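Local coordinates for acetyl-CoA acetyltransferase (PDB 4EGV), which is a monomeric, thiolase-fold member of the thiolase family and probably has acyltransferase activity, at residues Leu110-Ala122 / Gly378-Glu390. Numbering follows the deposited sequence.
Sequences LEVIGGQSPQHLA and GLGNNYSMHGIAE
Pro118 and Gln119 of helix 117-122 pack on Ser384, Met385 and Ile388 of helix 383-390, joining two buried central helices of the thiolase fold. In thiolases the loop entering the first of these helices commonly carries the nucleophilic cysteine; 110-122 contains none. The short axes pass 8.3 Å apart at 56°, with Pro118 pointing from the first helix toward the second. Pro118 CB lies 4.0 Å from Met385 CB, Pro118 CG rests 3.9 Å from Ser384 CB, and CD faces the carbonyl of Asn381. Gln119 extends the contact along Ile388. Gln119 CB sits 4.2 Å from Ile388 CD1; CG then leaves anti to the backbone N (chi1 180°), and a bend at chi2 (66°) brings the amide back across the same methyl. Gln119 CD is 4.1 Å from Ile388 CD1, and at the tip Gln119 NE2 comes to 3.5 Å from Ile388 CD1 while hydrogen-bonding to Tyr420 OH, which anchors the amide to strand 414-421. Ala407 and Val405 of strand 402-409 touch Ser384 and Ile388, respectively, and Gln119 also reaches both, so the contact packs against this strand. Nearer the loops, backbone meets backbone, Gly115 CA lying 3.7 Å from Gly380 O. A type I turn from Gly114 to Ser117 leads into the helix: Gly114 O accepts both Ser117 N and, 3.0 Å away and nearly along the C=O axis, Ser117 OG.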
loop_
_atom_site.group_PDB
_atom_site.type_symbol
_atom_site.label_atom_id
_atom_site.label_comp_id
_atom_site.label_asym_id
_atom_site.label_seq_id
_atom_site.Cartn_x
_atom_site.Cartn_y
_atom_site.Cartn_z
ATOM N N LEU A 110 -18.074 7.509 -1.549
ATOM C CA LEU A 110 -17.074 7.098 -2.558
ATOM C C LEU A 110 -15.751 7.734 -2.167
ATOM O O LEU A 110 -15.601 8.945 -2.183
ATOM C CB LEU A 110 -17.482 7.488 -3.993
ATOM C CG LEU A 110 -16.605 6.940 -5.143
ATOM C CD1 LEU A 110 -16.448 5.381 -5.117
ATOM C CD2 LEU A 110 -17.093 7.420 -6.521
ATOM N N GLU A 111 -14.797 6.893 -1.795
ATOM C CA GLU A 111 -13.581 7.355 -1.133
ATOM C C GLU A 111 -12.565 7.866 -2.165
ATOM O O GLU A 111 -12.733 7.641 -3.367
ATOM C CB GLU A 111 -13.043 6.225 -0.215
ATOM C CG GLU A 111 -11.607 6.386 0.456
ATOM C CD GLU A 111 -11.427 7.567 1.481
ATOM O OE1 GLU A 111 -12.031 8.648 1.334
ATOM O OE2 GLU A 111 -10.631 7.390 2.445
ATOM N N VAL A 112 -11.551 8.592 -1.703
ATOM C CA VAL A 112 -10.413 9.025 -2.534
ATOM C C VAL A 112 -9.547 7.858 -3.039
ATOM O O VAL A 112 -9.545 6.792 -2.482
ATOM C CB VAL A 112 -9.493 10.100 -1.786
ATOM C CG1 VAL A 112 -10.290 11.404 -1.421
ATOM C CG2 VAL A 112 -8.766 9.495 -0.546
ATOM N N ILE A 113 -8.784 8.081 -4.092
ATOM C CA ILE A 113 -7.884 7.053 -4.652
ATOM C C ILE A 113 -6.767 6.670 -3.660
ATOM O O ILE A 113 -6.435 7.436 -2.761
ATOM C CB ILE A 113 -7.251 7.511 -6.051
ATOM C CG1 ILE A 113 -6.866 6.333 -6.919
ATOM C CG2 ILE A 113 -6.029 8.447 -5.882
ATOM C CD1 ILE A 113 -7.955 5.847 -7.904
ATOM N N GLY A 114 -6.224 5.457 -3.834
ATOM C CA GLY A 114 -4.900 5.079 -3.321
ATOM C C GLY A 114 -4.987 3.806 -2.531
ATOM O O GLY A 114 -6.017 3.522 -1.967
ATOM N N GLY A 115 -3.914 3.032 -2.489
ATOM C CA GLY A 115 -3.877 1.807 -1.675
ATOM C C GLY A 115 -4.023 1.852 -0.134
ATOM O O GLY A 115 -4.204 0.817 0.516
ATOM N N GLN A 116 -3.938 3.062 0.417
ATOM C CA GLN A 116 -4.176 3.334 1.812
ATOM C C GLN A 116 -5.663 3.264 2.182
ATOM O O GLN A 116 -5.987 3.023 3.349
ATOM C CB GLN A 116 -3.567 4.699 2.213
ATOM C CG GLN A 116 -4.451 5.947 1.960
ATOM C CD GLN A 116 -4.626 6.296 0.474
ATOM O OE1 GLN A 116 -3.760 6.028 -0.368
ATOM N NE2 GLN A 116 -5.740 6.933 0.161
ATOM N N SER A 117 -6.547 3.448 1.196
ATOM C CA SER A 117 -7.942 3.734 1.482
ATOM C C SER A 117 -8.739 2.706 2.252
ATOM O O SER A 117 -9.541 3.115 3.095
ATOM C CB SER A 117 -8.722 4.192 0.258
ATOM O OG SER A 117 -8.750 3.214 -0.756
ATOM N N PRO A 118 -8.528 1.386 2.000
ATOM C CA PRO A 118 -9.303 0.403 2.782
ATOM C C PRO A 118 -9.057 0.553 4.281
ATOM O O PRO A 118 -9.991 0.485 5.084
ATOM C CB PRO A 118 -8.730 -0.928 2.315
ATOM C CG PRO A 118 -8.102 -0.638 1.068
ATOM C CD PRO A 118 -7.603 0.714 1.084
ATOM N N GLN A 119 -7.800 0.765 4.644
ATOM C CA GLN A 119 -7.438 0.844 6.043
ATOM C C GLN A 119 -7.737 2.224 6.645
ATOM O O GLN A 119 -8.187 2.306 7.781
ATOM C CB GLN A 119 -5.997 0.341 6.281
ATOM C CG GLN A 119 -5.552 0.394 7.656
ATOM C CD GLN A 119 -6.280 -0.518 8.504
ATOM O OE1 GLN A 119 -7.089 -0.097 9.303
ATOM N NE2 GLN A 119 -6.016 -1.790 8.368
ATOM N N HIS A 120 -7.537 3.285 5.864
ATOM C CA HIS A 120 -8.007 4.629 6.233
ATOM C C HIS A 120 -9.527 4.643 6.548
ATOM O O HIS A 120 -9.979 5.236 7.533
ATOM C CB HIS A 120 -7.628 5.644 5.143
ATOM C CG HIS A 120 -7.695 7.085 5.571
ATOM N ND1 HIS A 120 -8.874 7.817 5.599
ATOM C CD2 HIS A 120 -6.713 7.950 5.919
ATOM C CE1 HIS A 120 -8.613 9.058 5.981
ATOM N NE2 HIS A 120 -7.312 9.163 6.192
ATOM N N LEU A 121 -10.287 3.948 5.717
ATOM C CA LEU A 121 -11.719 3.850 5.823
ATOM C C LEU A 121 -12.182 3.096 7.046
ATOM O O LEU A 121 -13.099 3.549 7.749
ATOM C CB LEU A 121 -12.237 3.125 4.584
ATOM C CG LEU A 121 -13.333 3.707 3.693
ATOM C CD1 LEU A 121 -13.479 5.218 3.779
ATOM C CD2 LEU A 121 -12.979 3.257 2.288
ATOM N N ALA A 122 -11.565 1.932 7.282
ATOM C CA ALA A 122 -11.848 1.178 8.486
ATOM C C ALA A 122 -11.521 1.985 9.743
ATOM O O ALA A 122 -12.281 1.992 10.661
ATOM C CB ALA A 122 -11.123 -0.136 8.482
ATOM N N GLY A 378 -4.046 -7.873 -9.058
ATOM C CA GLY A 378 -4.735 -6.616 -8.824
ATOM C C GLY A 378 -3.892 -5.417 -9.162
ATOM O O GLY A 378 -2.696 -5.529 -9.263
ATOM N N LEU A 379 -4.552 -4.278 -9.341
ATOM C CA LEU A 379 -3.936 -3.017 -9.721
ATOM C C LEU A 379 -3.277 -2.309 -8.574
ATOM O O LEU A 379 -2.399 -1.495 -8.788
ATOM C CB LEU A 379 -4.966 -2.066 -10.326
ATOM C CG LEU A 379 -5.581 -2.551 -11.652
ATOM C CD1 LEU A 379 -6.727 -1.597 -12.127
ATOM C CD2 LEU A 379 -4.553 -2.949 -12.750
ATOM N N GLY A 380 -3.715 -2.600 -7.365
ATOM C CA GLY A 380 -3.141 -1.967 -6.211
ATOM C C GLY A 380 -4.060 -1.166 -5.323
ATOM O O GLY A 380 -3.751 -0.960 -4.152
ATOM N N ASN A 381 -5.191 -0.742 -5.856
ATOM C CA ASN A 381 -6.064 0.120 -5.104
ATOM C C ASN A 381 -6.870 -0.500 -3.939
ATOM O O ASN A 381 -6.956 0.072 -2.846
ATOM C CB ASN A 381 -6.966 0.910 -6.030
ATOM C CG ASN A 381 -7.177 2.296 -5.519
ATOM O OD1 ASN A 381 -8.189 2.586 -4.864
ATOM N ND2 ASN A 381 -6.184 3.161 -5.748
ATOM N N ASN A 382 -7.457 -1.660 -4.186
ATOM C CA ASN A 382 -8.270 -2.341 -3.197
ATOM C C ASN A 382 -7.569 -3.533 -2.516
ATOM O O ASN A 382 -8.179 -4.305 -1.810
ATOM C CB ASN A 382 -9.612 -2.759 -3.823
ATOM C CG ASN A 382 -10.650 -3.004 -2.793
ATOM O OD1 ASN A 382 -10.966 -2.113 -2.019
ATOM N ND2 ASN A 382 -11.149 -4.222 -2.724
ATOM N N TYR A 383 -6.273 -3.656 -2.713
ATOM C CA TYR A 383 -5.522 -4.768 -2.156
ATOM C C TYR A 383 -5.625 -4.942 -0.642
ATOM O O TYR A 383 -5.878 -6.036 -0.172
ATOM C CB TYR A 383 -4.053 -4.681 -2.533
ATOM C CG TYR A 383 -3.249 -5.663 -1.714
ATOM C CD1 TYR A 383 -3.185 -7.018 -2.084
ATOM C CD2 TYR A 383 -2.604 -5.264 -0.533
ATOM C CE1 TYR A 383 -2.504 -7.904 -1.346
ATOM C CE2 TYR A 383 -1.913 -6.178 0.217
ATOM C CZ TYR A 383 -1.873 -7.492 -0.197
ATOM O OH TYR A 383 -1.174 -8.416 0.522
ATOM N N SER A 384 -5.424 -3.879 0.125
ATOM C CA SER A 384 -5.436 -3.986 1.590
ATOM C C SER A 384 -6.755 -4.432 2.199
ATOM O O SER A 384 -6.826 -4.714 3.372
ATOM C CB SER A 384 -4.956 -2.689 2.277
ATOM O OG SER A 384 -3.550 -2.670 2.447
HETATM N N MSE A 385 -7.817 -4.506 1.442
HETATM C CA MSE A 385 -9.028 -4.970 2.051
HETATM C C MSE A 385 -9.067 -6.478 2.148
HETATM O O MSE A 385 -9.740 -7.032 3.008
HETATM C CB MSE A 385 -10.199 -4.516 1.252
HETATM C CG MSE A 385 -11.459 -4.757 1.972
HETATM SE SE MSE A 385 -12.593 -3.420 1.424
HETATM C CE MSE A 385 -12.745 -3.772 -0.450
ATOM N N HIS A 386 -8.373 -7.119 1.222
ATOM C CA HIS A 386 -8.063 -8.520 1.295
ATOM C C HIS A 386 -7.127 -8.862 2.495
ATOM O O HIS A 386 -7.312 -9.858 3.161
ATOM C CB HIS A 386 -7.467 -8.952 -0.053
ATOM C CG HIS A 386 -8.453 -8.876 -1.175
ATOM N ND1 HIS A 386 -9.414 -9.841 -1.379
ATOM C CD2 HIS A 386 -8.655 -7.930 -2.125
ATOM C CE1 HIS A 386 -10.150 -9.508 -2.417
ATOM N NE2 HIS A 386 -9.705 -8.358 -2.889
ATOM N N GLY A 387 -6.136 -8.002 2.718
ATOM C CA GLY A 387 -5.289 -8.003 3.888
ATOM C C GLY A 387 -6.046 -7.977 5.199
ATOM O O GLY A 387 -5.836 -8.831 6.054
ATOM N N ILE A 388 -6.931 -6.996 5.335
ATOM C CA ILE A 388 -7.819 -6.888 6.471
ATOM C C ILE A 388 -8.690 -8.129 6.657
ATOM O O ILE A 388 -8.858 -8.617 7.781
ATOM C CB ILE A 388 -8.672 -5.603 6.418
ATOM C CG1 ILE A 388 -7.753 -4.387 6.383
ATOM C CG2 ILE A 388 -9.619 -5.516 7.584
ATOM C CD1 ILE A 388 -8.424 -3.032 6.137
ATOM N N ALA A 389 -9.257 -8.633 5.574
ATOM C CA ALA A 389 -10.063 -9.828 5.669
ATOM C C ALA A 389 -9.227 -11.014 6.178
ATOM O O ALA A 389 -9.652 -11.690 7.080
ATOM C CB ALA A 389 -10.777 -10.134 4.373
ATOM N N GLU A 390 -8.036 -11.217 5.639
ATOM C CA GLU A 390 -7.168 -12.303 6.075
ATOM C C GLU A 390 -6.708 -12.154 7.531
ATOM O O GLU A 390 -6.660 -13.148 8.261
ATOM C CB GLU A 390 -5.939 -12.488 5.170
ATOM C CG GLU A 390 -6.158 -13.136 3.835
ATOM C CD GLU A 390 -7.045 -14.388 3.829
ATOM O OE1 GLU A 390 -7.253 -15.038 4.889
ATOM O OE2 GLU A 390 -7.542 -14.722 2.717
#